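Local coordinates for tyrosine-protein phosphatase YwqE (Bacillus subtilis, PDB 3QY7), which removes phosphate from phosphotyrosine in the proteins YwqD, YwqF and Ssb, using manganese as cofactor in a PHP-like TIM-barrel fold, at residues A[30-35]-A[204-209]; A[101-106]-A[234-239]; A[142-147]-A[176-181]; A[184-189]-A[238-243]. All blocks are in the same frame, centred on the assembly; numbering follows the deposited sequence. Where two conformers were deposited one is given.

Interaction 1 of 4, residues A[30-35]-A[204-209]; sequences VRQGIR and HTQEAL
Gln32 meets the first turn of helix 205-216 from the Schellman motif that ends helix 19-31, joining two outer helices of the PHP-like TIM barrel. Its side chain is bent at chi2 (-82°), and the amide that follows works at both ends. OE1 accepts from Gln206 N at 2.8 Å, taking up an amide of the helix's first turn, with the donor lying above the carbonyl plane. The tightly packed part is the aliphatic one: Gln32 CB and CG rest on Thr205, and Ile34 CD1, from a buried side chain, comes to 3.4 Å from Thr205 OG1. The other side is looser and wetter. There Gln32 NE2 donates to Glu207 OE1 (3.1 Å), a bond less certain because Glu207 has two conformers, and bonds weakly to a water that also accepts from His204 N, the N-cap residue. Gln206, on the exposed flank, runs past Gln32 in the opposite direction, the two amide planes 17° apart. Its NE2 gives a nearly straight bond (171°) to the backbone Gln32 O at 2.8 Å.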
loop_
_atom_site.group_PDB
_atom_site.type_symbol
_atom_site.label_atom_id
_atom_site.label_comp_id
_atom_site.label_asym_id
_atom_site.label_seq_id
_atom_site.Cartn_x
_atom_site.Cartn_y
_atom_site.Cartn_z
ATOM N N VAL A 30 14.031 9.482 -0.226
ATOM C CA VAL A 30 14.555 10.415 0.746
ATOM C C VAL A 30 14.284 11.856 0.288
ATOM O O VAL A 30 13.885 12.695 1.099
ATOM C CB VAL A 30 16.060 10.180 0.978
ATOM C CG1 VAL A 30 16.702 11.369 1.666
ATOM C CG2 VAL A 30 16.283 8.908 1.814
ATOM N N ARG A 31 14.472 12.124 -1.000
ATOM C CA ARG A 31 14.197 13.474 -1.546
ATOM C C ARG A 31 12.723 13.878 -1.357
ATOM O O ARG A 31 12.406 15.060 -1.204
ATOM C CB ARG A 31 14.641 13.605 -2.999
ATOM C CG ARG A 31 16.161 13.487 -3.200
ATOM C CD ARG A 31 16.577 13.907 -4.595
ATOM N NE ARG A 31 15.674 13.391 -5.624
ATOM C CZ ARG A 31 15.841 12.253 -6.296
ATOM N NH1 ARG A 31 16.900 11.469 -6.075
ATOM N NH2 ARG A 31 14.938 11.907 -7.214
ATOM N N GLN A 32 11.846 12.878 -1.301
ATOM C CA GLN A 32 10.408 13.082 -1.096
ATOM C C GLN A 32 9.995 13.188 0.379
ATOM O O GLN A 32 8.807 13.375 0.682
ATOM C CB GLN A 32 9.624 11.939 -1.785
ATOM C CG GLN A 32 9.622 11.978 -3.299
ATOM C CD GLN A 32 8.575 12.926 -3.874
ATOM O OE1 GLN A 32 7.919 13.663 -3.139
ATOM N NE2 GLN A 32 8.387 12.872 -5.186
ATOM N N GLY A 33 10.951 13.069 1.300
ATOM C CA GLY A 33 10.655 13.156 2.723
ATOM C C GLY A 33 10.303 11.840 3.383
ATOM O O GLY A 33 9.873 11.818 4.526
ATOM N N ILE A 34 10.504 10.735 2.669
ATOM C CA ILE A 34 10.274 9.411 3.241
ATOM C C ILE A 34 11.523 8.937 3.988
ATOM O O ILE A 34 12.625 9.010 3.435
ATOM C CB ILE A 34 9.864 8.415 2.124
ATOM C CG1 ILE A 34 8.568 8.901 1.439
ATOM C CG2 ILE A 34 9.763 6.983 2.668
ATOM C CD1 ILE A 34 8.250 8.232 0.084
ATOM N N ARG A 35 11.354 8.485 5.237
ATOM C CA ARG A 35 12.476 7.966 6.041
ATOM C C ARG A 35 12.354 6.465 6.247
ATOM O O ARG A 35 13.329 5.794 6.592
ATOM C CB ARG A 35 12.545 8.613 7.442
ATOM C CG ARG A 35 12.062 10.051 7.575
ATOM C CD ARG A 35 12.761 11.024 6.649
ATOM N NE ARG A 35 14.150 11.287 7.020
ATOM C CZ ARG A 35 15.212 10.891 6.319
ATOM N NH1 ARG A 35 15.065 10.194 5.194
ATOM N NH2 ARG A 35 16.429 11.205 6.748
ATOM N N HIS A 204 6.267 10.394 -6.354
ATOM C CA HIS A 204 5.270 11.464 -6.494
ATOM C C HIS A 204 4.538 11.793 -5.187
ATOM O O HIS A 204 3.384 12.237 -5.163
ATOM C CB HIS A 204 4.364 11.197 -7.708
ATOM C CG HIS A 204 5.011 11.621 -8.988
ATOM N ND1 HIS A 204 4.886 12.898 -9.493
ATOM C CD2 HIS A 204 5.890 10.985 -9.793
ATOM C CE1 HIS A 204 5.614 13.011 -10.589
ATOM N NE2 HIS A 204 6.223 11.858 -10.800
ATOM N N THR A 205 5.267 11.588 -4.098
ATOM C CA THR A 205 4.754 11.724 -2.747
ATOM C C THR A 205 4.287 13.147 -2.426
ATOM O O THR A 205 3.146 13.355 -1.998
ATOM C CB THR A 205 5.842 11.300 -1.736
ATOM O OG1 THR A 205 6.457 10.079 -2.187
ATOM C CG2 THR A 205 5.245 11.088 -0.369
ATOM N N GLN A 206 5.172 14.118 -2.628
ATOM C CA GLN A 206 4.856 15.515 -2.328
ATOM C C GLN A 206 3.779 16.055 -3.253
ATOM O O GLN A 206 2.900 16.824 -2.811
ATOM C CB GLN A 206 6.124 16.369 -2.385
ATOM C CG GLN A 206 7.108 16.051 -1.255
ATOM C CD GLN A 206 6.570 16.315 0.144
ATOM O OE1 GLN A 206 5.744 17.206 0.362
ATOM N NE2 GLN A 206 7.043 15.537 1.102
ATOM N N GLU A 207 3.827 15.628 -4.508
ATOM C CA GLU A 207 2.850 16.036 -5.506
ATOM C C GLU A 207 1.433 15.640 -5.073
ATOM O O GLU A 207 0.514 16.468 -5.100
ATOM C CB GLU A 207 3.243 15.459 -6.864
ATOM C CG GLU A 207 4.571 16.031 -7.395
ATOM C CD GLU A 207 5.851 15.253 -7.029
ATOM O OE1 GLU A 207 5.969 14.622 -5.940
ATOM O OE2 GLU A 207 6.784 15.313 -7.872
ATOM N N ALA A 208 1.282 14.390 -4.632
ATOM C CA ALA A 208 0.013 13.875 -4.115
ATOM C C ALA A 208 -0.469 14.617 -2.872
ATOM O O ALA A 208 -1.659 14.914 -2.760
ATOM C CB ALA A 208 0.106 12.364 -3.849
ATOM N N LEU A 209 0.447 14.918 -1.946
ATOM C CA LEU A 209 0.077 15.639 -0.724
ATOM C C LEU A 209 -0.395 17.042 -1.068
ATOM O O LEU A 209 -1.365 17.527 -0.501
ATOM C CB LEU A 209 1.237 15.697 0.271
ATOM C CG LEU A 209 1.563 14.313 0.836
ATOM C CD1 LEU A 209 2.915 14.349 1.532
ATOM C CD2 LEU A 209 0.494 13.859 1.802
HETATM O O HOH W 1 8.499 11.444 -7.615
#

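Interaction 2 of 4, residues A[101-106]-A[234-239]; sequences DTKYIL and NQTIFR
Tyr104 extends its hydroxyl into the backbone that follows helix 219-232, where the oxygen both gives and receives. OH donates to Gln235 O at 2.6 Å, in the carbonyl plane and on a lone pair, and accepts from Ile237 N at 3.0 Å with a bent N-H...O angle of 136°. Ile237 CG2 lies 3.8 Å from Tyr104 CZ, adding an apolar touch beside this polar junction. Asn234 meets the residues before the strand: CG is anti to its backbone N (chi1 -159°), and OD1 accepts from Lys103 N at 2.8 Å, the donor standing above the amide plane. Lys103 bends its chain at chi3 past that oxygen, and a water bridges its NZ to Asn234 O. Thr102 OG1 accepts from Tyr104 N at 3.1 Å and is also bonded to Leu99 O. Thr102 thus makes an ST turn leading into strand 104-108, while Asn234, with positive phi, ends helix 219-232 in a Schellman motif; these bonds tie a strand of the TIM barrel to the chain leaving its last helix.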
loop_
_atom_site.group_PDB
_atom_site.type_symbol
_atom_site.label_atom_id
_atom_site.label_comp_id
_atom_site.label_asym_id
_atom_site.label_seq_id
_atom_site.Cartn_x
_atom_site.Cartn_y
_atom_site.Cartn_z
ATOM N N ASP A 101 4.978 -6.748 10.217
ATOM C CA ASP A 101 4.526 -7.689 11.262
ATOM C C ASP A 101 3.424 -7.128 12.171
ATOM O O ASP A 101 3.233 -7.607 13.289
ATOM C CB ASP A 101 5.726 -8.152 12.115
ATOM C CG ASP A 101 6.744 -8.929 11.321
ATOM O OD1 ASP A 101 7.953 -8.620 11.462
ATOM O OD2 ASP A 101 6.356 -9.829 10.533
ATOM N N THR A 102 2.705 -6.111 11.705
ATOM C CA THR A 102 1.588 -5.535 12.453
ATOM C C THR A 102 0.278 -6.231 12.109
ATOM O O THR A 102 0.260 -7.192 11.357
ATOM C CB THR A 102 1.407 -4.044 12.137
ATOM O OG1 THR A 102 0.927 -3.908 10.781
ATOM C CG2 THR A 102 2.723 -3.286 12.335
ATOM N N LYS A 103 -0.822 -5.707 12.645
ATOM C CA LYS A 103 -2.142 -6.245 12.354
ATOM C C LYS A 103 -2.645 -5.879 10.968
ATOM O O LYS A 103 -3.692 -6.361 10.564
ATOM C CB LYS A 103 -3.149 -5.767 13.389
ATOM C CG LYS A 103 -3.590 -4.323 13.237
ATOM C CD LYS A 103 -4.598 -3.954 14.298
ATOM C CE LYS A 103 -3.936 -3.797 15.634
ATOM N NZ LYS A 103 -4.978 -3.748 16.713
ATOM N N TYR A 104 -1.920 -5.007 10.268
ATOM C CA TYR A 104 -2.346 -4.540 8.944
ATOM C C TYR A 104 -1.765 -5.422 7.853
ATOM O O TYR A 104 -0.569 -5.682 7.828
ATOM C CB TYR A 104 -1.919 -3.083 8.743
ATOM C CG TYR A 104 -2.590 -2.163 9.731
ATOM C CD1 TYR A 104 -3.827 -1.592 9.449
ATOM C CD2 TYR A 104 -2.019 -1.927 10.986
ATOM C CE1 TYR A 104 -4.459 -0.769 10.371
ATOM C CE2 TYR A 104 -2.639 -1.105 11.918
ATOM C CZ TYR A 104 -3.859 -0.532 11.607
ATOM O OH TYR A 104 -4.493 0.273 12.520
ATOM N N ILE A 105 -2.617 -5.896 6.949
ATOM C CA ILE A 105 -2.175 -6.802 5.907
ATOM C C ILE A 105 -2.609 -6.225 4.570
ATOM O O ILE A 105 -3.755 -5.773 4.443
ATOM C CB ILE A 105 -2.713 -8.262 6.126
ATOM C CG1 ILE A 105 -2.282 -9.204 5.005
ATOM C CG2 ILE A 105 -4.210 -8.291 6.411
ATOM C CD1 ILE A 105 -2.673 -10.667 5.243
ATOM N N LEU A 106 -1.685 -6.201 3.609
ATOM C CA LEU A 106 -1.936 -5.571 2.299
ATOM C C LEU A 106 -2.448 -6.603 1.312
ATOM O O LEU A 106 -1.713 -7.485 0.882
ATOM C CB LEU A 106 -0.652 -4.892 1.788
ATOM C CG LEU A 106 -0.800 -4.060 0.501
ATOM C CD1 LEU A 106 -1.732 -2.878 0.710
ATOM C CD2 LEU A 106 0.566 -3.606 0.025
ATOM N N ASN A 234 1.638 -0.342 15.171
ATOM C CA ASN A 234 0.568 -1.321 15.396
ATOM C C ASN A 234 -0.597 -0.753 16.211
ATOM O O ASN A 234 -1.282 -1.473 16.946
ATOM C CB ASN A 234 1.110 -2.616 16.014
ATOM C CG ASN A 234 0.175 -3.793 15.805
ATOM O OD1 ASN A 234 -0.543 -3.872 14.807
ATOM N ND2 ASN A 234 0.150 -4.694 16.769
ATOM N N GLN A 235 -0.803 0.549 16.066
ATOM C CA GLN A 235 -1.934 1.251 16.664
ATOM C C GLN A 235 -3.136 1.235 15.731
ATOM O O GLN A 235 -3.023 0.878 14.568
ATOM C CB GLN A 235 -1.566 2.708 16.975
ATOM C CG GLN A 235 -0.526 2.876 18.067
ATOM C CD GLN A 235 -0.924 2.186 19.337
ATOM O OE1 GLN A 235 -0.396 1.124 19.663
ATOM N NE2 GLN A 235 -1.874 2.772 20.059
ATOM N N THR A 236 -4.282 1.641 16.252
ATOM C CA THR A 236 -5.497 1.695 15.462
ATOM C C THR A 236 -5.512 2.982 14.641
ATOM O O THR A 236 -5.318 4.059 15.193
ATOM C CB THR A 236 -6.723 1.609 16.382
ATOM O OG1 THR A 236 -6.665 0.378 17.118
ATOM C CG2 THR A 236 -8.026 1.662 15.567
ATOM N N ILE A 237 -5.697 2.864 13.318
ATOM C CA ILE A 237 -5.764 4.022 12.424
ATOM C C ILE A 237 -7.013 4.869 12.668
ATOM O O ILE A 237 -8.008 4.385 13.242
ATOM C CB ILE A 237 -5.712 3.615 10.930
ATOM C CG1 ILE A 237 -6.782 2.563 10.604
ATOM C CG2 ILE A 237 -4.326 3.066 10.571
ATOM C CD1 ILE A 237 -7.209 2.552 9.128
ATOM N N PHE A 238 -6.955 6.126 12.223
ATOM C CA PHE A 238 -8.079 7.042 12.352
ATOM C C PHE A 238 -8.939 6.989 11.107
ATOM O O PHE A 238 -8.439 7.024 9.972
ATOM C CB PHE A 238 -7.615 8.475 12.611
ATOM C CG PHE A 238 -6.750 8.627 13.834
ATOM C CD1 PHE A 238 -5.726 9.566 13.854
ATOM C CD2 PHE A 238 -6.972 7.840 14.975
ATOM C CE1 PHE A 238 -4.927 9.726 14.986
ATOM C CE2 PHE A 238 -6.171 7.987 16.105
ATOM C CZ PHE A 238 -5.145 8.937 16.101
ATOM N N ARG A 239 -10.242 6.910 11.331
ATOM C CA ARG A 239 -11.199 6.811 10.247
ATOM C C ARG A 239 -12.253 7.889 10.393
ATOM O O ARG A 239 -12.595 8.308 11.505
ATOM C CB ARG A 239 -11.871 5.427 10.250
ATOM C CG ARG A 239 -10.886 4.267 10.176
ATOM C CD ARG A 239 -11.497 2.945 10.633
ATOM N NE ARG A 239 -12.131 2.263 9.521
ATOM C CZ ARG A 239 -11.656 1.185 8.898
ATOM N NH1 ARG A 239 -10.531 0.584 9.267
ATOM N NH2 ARG A 239 -12.344 0.700 7.890
HETATM O O HOH W 2 -3.737 -1.859 17.949
#

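Interaction 3 of 4, residues A[142-147]-A[176-181]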
loop_
_atom_site.group_PDB
_atom_site.type_symbol
_atom_site.label_atom_id
_atom_site.label_comp_id
_atom_site.label_asym_id
_atom_site.label_seq_id
_atom_site.Cartn_x
_atom_site.Cartn_y
_atom_site.Cartn_z
ATOM N N GLU A 142 -13.775 -2.943 -11.389
ATOM C CA GLU A 142 -15.102 -3.076 -10.775
ATOM C C GLU A 142 -15.435 -2.011 -9.730
ATOM O O GLU A 142 -16.570 -1.529 -9.663
ATOM C CB GLU A 142 -15.323 -4.477 -10.194
ATOM C CG GLU A 142 -16.785 -4.733 -9.859
ATOM C CD GLU A 142 -17.108 -6.169 -9.484
ATOM O OE1 GLU A 142 -16.191 -7.021 -9.372
ATOM O OE2 GLU A 142 -18.319 -6.439 -9.298
ATOM N N ILE A 143 -14.465 -1.643 -8.892
ATOM C CA ILE A 143 -14.699 -0.553 -7.956
ATOM C C ILE A 143 -14.957 0.750 -8.721
ATOM O O ILE A 143 -15.812 1.542 -8.336
ATOM C CB ILE A 143 -13.530 -0.389 -6.952
ATOM C CG1 ILE A 143 -13.499 -1.578 -5.993
ATOM C CG2 ILE A 143 -13.646 0.918 -6.196
ATOM C CD1 ILE A 143 -12.222 -1.674 -5.151
ATOM N N ARG A 144 -14.209 0.959 -9.798
ATOM C CA ARG A 144 -14.381 2.120 -10.675
ATOM C C ARG A 144 -15.803 2.162 -11.260
ATOM O O ARG A 144 -16.441 3.213 -11.295
ATOM C CB ARG A 144 -13.330 2.064 -11.786
ATOM C CG ARG A 144 -13.350 3.201 -12.793
ATOM C CD ARG A 144 -12.431 4.343 -12.389
ATOM N NE ARG A 144 -12.311 5.291 -13.491
ATOM C CZ ARG A 144 -11.265 5.377 -14.311
ATOM N NH1 ARG A 144 -10.197 4.593 -14.151
ATOM N NH2 ARG A 144 -11.285 6.266 -15.291
ATOM N N GLU A 145 -16.288 1.006 -11.694
ATOM C CA GLU A 145 -17.643 0.884 -12.239
ATOM C C GLU A 145 -18.740 0.917 -11.168
ATOM O O GLU A 145 -19.861 1.391 -11.407
ATOM C CB GLU A 145 -17.731 -0.390 -13.079
ATOM C CG GLU A 145 -17.005 -0.265 -14.420
ATOM C CD GLU A 145 -16.628 -1.604 -15.044
ATOM O OE1 GLU A 145 -16.979 -2.667 -14.475
ATOM O OE2 GLU A 145 -15.972 -1.592 -16.113
ATOM N N ASN A 146 -18.418 0.414 -9.984
ATOM C CA ASN A 146 -19.396 0.283 -8.915
ATOM C C ASN A 146 -18.705 0.596 -7.585
ATOM O O ASN A 146 -18.337 -0.321 -6.844
ATOM C CB ASN A 146 -20.010 -1.128 -8.935
ATOM C CG ASN A 146 -21.024 -1.369 -7.819
ATOM O OD1 ASN A 146 -21.570 -0.435 -7.216
ATOM N ND2 ASN A 146 -21.287 -2.647 -7.547
ATOM N N PRO A 147 -18.528 1.896 -7.279
ATOM C CA PRO A 147 -17.746 2.268 -6.086
ATOM C C PRO A 147 -18.383 1.832 -4.769
ATOM O O PRO A 147 -17.682 1.743 -3.756
ATOM C CB PRO A 147 -17.664 3.795 -6.162
ATOM C CG PRO A 147 -18.120 4.172 -7.525
ATOM C CD PRO A 147 -19.038 3.083 -7.982
ATOM N N LYS A 176 -6.898 10.220 -11.556
ATOM C CA LYS A 176 -6.883 11.312 -10.547
ATOM C C LYS A 176 -8.276 11.747 -10.073
ATOM O O LYS A 176 -8.541 11.907 -8.878
ATOM C CB LYS A 176 -6.123 12.551 -11.053
ATOM C CG LYS A 176 -6.122 13.712 -10.058
ATOM C CD LYS A 176 -5.290 14.892 -10.553
ATOM C CE LYS A 176 -5.484 16.076 -9.641
ATOM N NZ LYS A 176 -4.660 17.247 -10.048
ATOM N N ALA A 177 -9.161 11.986 -11.031
ATOM C CA ALA A 177 -10.521 12.382 -10.743
ATOM C C ALA A 177 -11.246 11.365 -9.847
ATOM O O ALA A 177 -11.912 11.746 -8.882
ATOM C CB ALA A 177 -11.277 12.568 -12.061
ATOM N N PHE A 178 -11.084 10.081 -10.169
ATOM C CA PHE A 178 -11.720 9.016 -9.394
ATOM C C PHE A 178 -11.165 8.945 -7.966
ATOM O O PHE A 178 -11.910 8.760 -7.000
ATOM C CB PHE A 178 -11.593 7.672 -10.102
ATOM C CG PHE A 178 -12.320 6.554 -9.402
ATOM C CD1 PHE A 178 -13.669 6.679 -9.068
ATOM C CD2 PHE A 178 -11.662 5.382 -9.085
ATOM C CE1 PHE A 178 -14.344 5.652 -8.418
ATOM C CE2 PHE A 178 -12.341 4.339 -8.437
ATOM C CZ PHE A 178 -13.669 4.481 -8.101
ATOM N N SER A 179 -9.858 9.133 -7.844
ATOM C CA SER A 179 -9.178 9.011 -6.562
ATOM C C SER A 179 -9.662 10.059 -5.576
ATOM O O SER A 179 -9.854 9.781 -4.388
ATOM C CB SER A 179 -7.666 9.148 -6.764
ATOM O OG SER A 179 -7.158 8.172 -7.645
ATOM N N LEU A 180 -9.853 11.280 -6.068
ATOM C CA LEU A 180 -10.373 12.363 -5.255
ATOM C C LEU A 180 -11.789 12.074 -4.741
ATOM O O LEU A 180 -12.123 12.440 -3.621
ATOM C CB LEU A 180 -10.334 13.679 -6.039
ATOM C CG LEU A 180 -8.940 14.294 -6.200
ATOM C CD1 LEU A 180 -9.034 15.456 -7.178
ATOM C CD2 LEU A 180 -8.413 14.778 -4.847
ATOM N N ARG A 181 -12.596 11.411 -5.572
ATOM C CA ARG A 181 -13.928 10.947 -5.169
ATOM C C ARG A 181 -13.845 9.998 -3.980
ATOM O O ARG A 181 -14.561 10.186 -2.993
ATOM C CB ARG A 181 -14.676 10.305 -6.350
ATOM C CG ARG A 181 -15.155 11.339 -7.374
ATOM C CD ARG A 181 -15.587 10.701 -8.678
ATOM N NE ARG A 181 -16.760 9.841 -8.536
ATOM C CZ ARG A 181 -17.055 8.842 -9.365
ATOM N NH1 ARG A 181 -16.264 8.567 -10.395
ATOM N NH2 ARG A 181 -18.138 8.111 -9.166
HETATM O O HOH W 3 -17.172 5.956 -11.017
#
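Phe178, Arg144 and Pro147 carry this contact between helix 173-184 and the end of helix 141-145. Phe178 CG is anti to its backbone N (chi1 -176°), and the tip of the ring lies against the backbone of the shorter helix, Phe178 CZ 3.6 Å from Arg144 CA. Arg144 CD sits over one face, 3.9 Å from the ring centroid and 24° off the normal, a CH-pi contact displaced toward Phe178 CD2. The Arg144 guanidinium plane lies 25° from that of the ring. Pro147 CG approaches the ring edge, 4.2 Å from Phe178 CE1, while Ile143 CG2 meets Phe178 CZ at 4.0 Å. Arg181 places a face of its guanidinium near Phe178 CE1, and a water accepts from Arg181 NH1 at 2.8 Å and donates to Arg144 O. Arg181 NH2 bonds weakly to Lys246 O. The direct contact therefore rests on dispersion and CH-pi packing, the aromatic face taking the CD methylene of Arg144, with the polar link carried by water.

Interaction 4 of 4, residues A[184-189]-A[238-243]; sequences EANLIH and FRQPPQ
His189 and Arg239 bring two flat groups together, their planes 36° apart. His189 NE2 lies 3.9 Å above one face of the Arg239 guanidinium, offset toward its rim, while Arg239 CG comes to 3.8 Å from His189 CD2. At the imidazole edge lies a water in the ring plane, 2.9 Å from His189 NE2, with Phe238 O near the same plane beside CD2. The other ring nitrogen, ND1, is bonded to Ser160 N, so both nitrogens have polar partners and the ring's rotation is fixed; Arg239 NH2 is held by Ala158 O. The edge water and a second one gather at Asn186 O: the first also contacts Gln240 O, and the second accepts from Gln240 N at 2.9 Å. Asn186, with positive phi, is the C-prime residue of the Schellman motif ending helix 173-184, and its side chain packs against Gln240 CB. Farther along, Gln243 N donates to Ala185 O at 2.9 Å through a bent N-H...O angle of 138°, and Pro242 CA makes a CA-H...O contact with the same oxygen. Leu187 CD2 meets Pro242 CB at 3.6 Å, the side chains crossing at about a right angle. The two segments run roughly antiparallel. Helix 148-155 packs on Leu187, His189 and Pro242 through Val154, strand 159-163 lies against His189 and Arg239, and helix 219-232 touches Phe238 and Gln240.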
loop_
_atom_site.group_PDB
_atom_site.type_symbol
_atom_site.label_atom_id
_atom_site.label_comp_id
_atom_site.label_asym_id
_atom_site.label_seq_id
_atom_site.Cartn_x
_atom_site.Cartn_y
_atom_site.Cartn_z
ATOM N N GLU A 184 -12.678 11.889 -0.752
ATOM C CA GLU A 184 -13.801 12.685 -0.254
ATOM C C GLU A 184 -14.800 11.860 0.559
ATOM O O GLU A 184 -15.315 12.327 1.577
ATOM C CB GLU A 184 -14.534 13.308 -1.440
ATOM C CG GLU A 184 -15.484 14.395 -1.031
ATOM C CD GLU A 184 -16.213 15.004 -2.201
ATOM O OE1 GLU A 184 -17.313 14.518 -2.541
ATOM O OE2 GLU A 184 -15.691 15.984 -2.761
ATOM N N ALA A 185 -15.063 10.644 0.085
ATOM C CA ALA A 185 -16.030 9.731 0.702
ATOM C C ALA A 185 -15.491 9.015 1.946
ATOM O O ALA A 185 -16.158 8.127 2.499
ATOM C CB ALA A 185 -16.492 8.716 -0.325
ATOM N N ASN A 186 -14.285 9.399 2.378
ATOM C CA ASN A 186 -13.641 8.807 3.569
ATOM C C ASN A 186 -13.337 7.316 3.428
ATOM O O ASN A 186 -13.301 6.584 4.421
ATOM C CB ASN A 186 -14.463 9.074 4.845
ATOM C CG ASN A 186 -14.548 10.545 5.190
ATOM O OD1 ASN A 186 -15.604 11.042 5.613
ATOM N ND2 ASN A 186 -13.442 11.257 5.018
ATOM N N LEU A 187 -13.120 6.865 2.199
ATOM C CA LEU A 187 -12.894 5.451 1.925
ATOM C C LEU A 187 -11.425 5.070 1.846
ATOM O O LEU A 187 -11.094 3.892 1.708
ATOM C CB LEU A 187 -13.602 5.042 0.629
ATOM C CG LEU A 187 -15.122 5.187 0.609
ATOM C CD1 LEU A 187 -15.612 4.600 -0.699
ATOM C CD2 LEU A 187 -15.800 4.495 1.803
ATOM N N ILE A 188 -10.564 6.082 1.926
ATOM C CA ILE A 188 -9.115 5.922 1.834
ATOM C C ILE A 188 -8.498 6.270 3.189
ATOM O O ILE A 188 -8.876 7.263 3.804
ATOM C CB ILE A 188 -8.542 6.899 0.769
ATOM C CG1 ILE A 188 -9.166 6.642 -0.613
ATOM C CG2 ILE A 188 -7.001 6.873 0.721
ATOM C CD1 ILE A 188 -9.018 5.220 -1.204
ATOM N N HIS A 189 -7.527 5.461 3.618
ATOM C CA HIS A 189 -6.903 5.636 4.934
ATOM C C HIS A 189 -5.404 5.879 4.886
ATOM O O HIS A 189 -4.845 6.342 5.870
ATOM C CB HIS A 189 -7.264 4.458 5.828
ATOM C CG HIS A 189 -8.739 4.216 5.862
ATOM N ND1 HIS A 189 -9.367 3.389 4.956
ATOM C CD2 HIS A 189 -9.718 4.771 6.612
ATOM C CE1 HIS A 189 -10.671 3.411 5.179
ATOM N NE2 HIS A 189 -10.912 4.245 6.175
ATOM N N PHE A 238 -6.955 6.126 12.223
ATOM C CA PHE A 238 -8.079 7.042 12.352
ATOM C C PHE A 238 -8.939 6.989 11.107
ATOM O O PHE A 238 -8.439 7.024 9.972
ATOM C CB PHE A 238 -7.615 8.475 12.611
ATOM C CG PHE A 238 -6.750 8.627 13.834
ATOM C CD1 PHE A 238 -5.726 9.566 13.854
ATOM C CD2 PHE A 238 -6.972 7.840 14.975
ATOM C CE1 PHE A 238 -4.927 9.726 14.986
ATOM C CE2 PHE A 238 -6.171 7.987 16.105
ATOM C CZ PHE A 238 -5.145 8.937 16.101
ATOM N N ARG A 239 -10.242 6.910 11.331
ATOM C CA ARG A 239 -11.199 6.811 10.247
ATOM C C ARG A 239 -12.253 7.889 10.393
ATOM O O ARG A 239 -12.595 8.308 11.505
ATOM C CB ARG A 239 -11.871 5.427 10.250
ATOM C CG ARG A 239 -10.886 4.267 10.176
ATOM C CD ARG A 239 -11.497 2.945 10.633
ATOM N NE ARG A 239 -12.131 2.263 9.521
ATOM C CZ ARG A 239 -11.656 1.185 8.898
ATOM N NH1 ARG A 239 -10.531 0.584 9.267
ATOM N NH2 ARG A 239 -12.344 0.700 7.890
ATOM N N GLN A 240 -12.760 8.337 9.253
ATOM C CA GLN A 240 -13.939 9.192 9.217
ATOM C C GLN A 240 -15.112 8.337 8.694
ATOM O O GLN A 240 -14.888 7.282 8.065
ATOM C CB GLN A 240 -13.686 10.432 8.345
ATOM C CG GLN A 240 -12.579 11.376 8.854
ATOM C CD GLN A 240 -12.896 12.057 10.179
ATOM O OE1 GLN A 240 -12.014 12.216 11.031
ATOM N NE2 GLN A 240 -14.149 12.466 10.361
ATOM N N PRO A 241 -16.363 8.763 8.969
ATOM C CA PRO A 241 -17.480 7.918 8.566
ATOM C C PRO A 241 -17.511 7.717 7.053
ATOM O O PRO A 241 -17.537 8.704 6.302
ATOM C CB PRO A 241 -18.715 8.692 9.053
ATOM C CG PRO A 241 -18.213 9.677 10.050
ATOM C CD PRO A 241 -16.820 10.021 9.594
ATOM N N PRO A 242 -17.483 6.448 6.601
ATOM C CA PRO A 242 -17.490 6.174 5.171
ATOM C C PRO A 242 -18.793 6.617 4.527
ATOM O O PRO A 242 -19.848 6.620 5.181
ATOM C CB PRO A 242 -17.355 4.649 5.091
ATOM C CG PRO A 242 -17.766 4.151 6.427
ATOM C CD PRO A 242 -17.394 5.211 7.404
ATOM N N GLN A 243 -18.704 7.009 3.261
ATOM C CA GLN A 243 -19.863 7.523 2.542
ATOM C C GLN A 243 -20.006 6.807 1.209
ATOM O O GLN A 243 -19.012 6.419 0.597
ATOM C CB GLN A 243 -19.743 9.038 2.342
ATOM C CG GLN A 243 -19.464 9.855 3.611
ATOM C CD GLN A 243 -20.600 9.852 4.630
ATOM O OE1 GLN A 243 -21.745 9.500 4.317
ATOM N NE2 GLN A 243 -20.285 10.259 5.861
HETATM O O HOH W 4 -13.565 4.978 7.003
HETATM O O HOH W 5 -11.784 7.402 6.701
#

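Interactions 2 and 4 share Phe238 and Arg239 and touch where Ile237 CD1 packs on His189 CB: together they lay the chain after helix 219-232 first against strand 104-108, then along the turn leading to strand 190-192. Both are partly buried and rely on backbone groups, but interaction 4 relies more on waters, two of which meet at Asn186 O, and sets an imidazole nitrogen over a guanidinium face. Interaction 3, about 14 Å from interaction 4 between centres, is the buried contact, aromatic and aliphatic, and adjoins it through helix 173-184. Interaction 1 stands apart on the surface, its centre about 21 to 23 Å from those of the others, and joins two helix ends chiefly through glutamine amides.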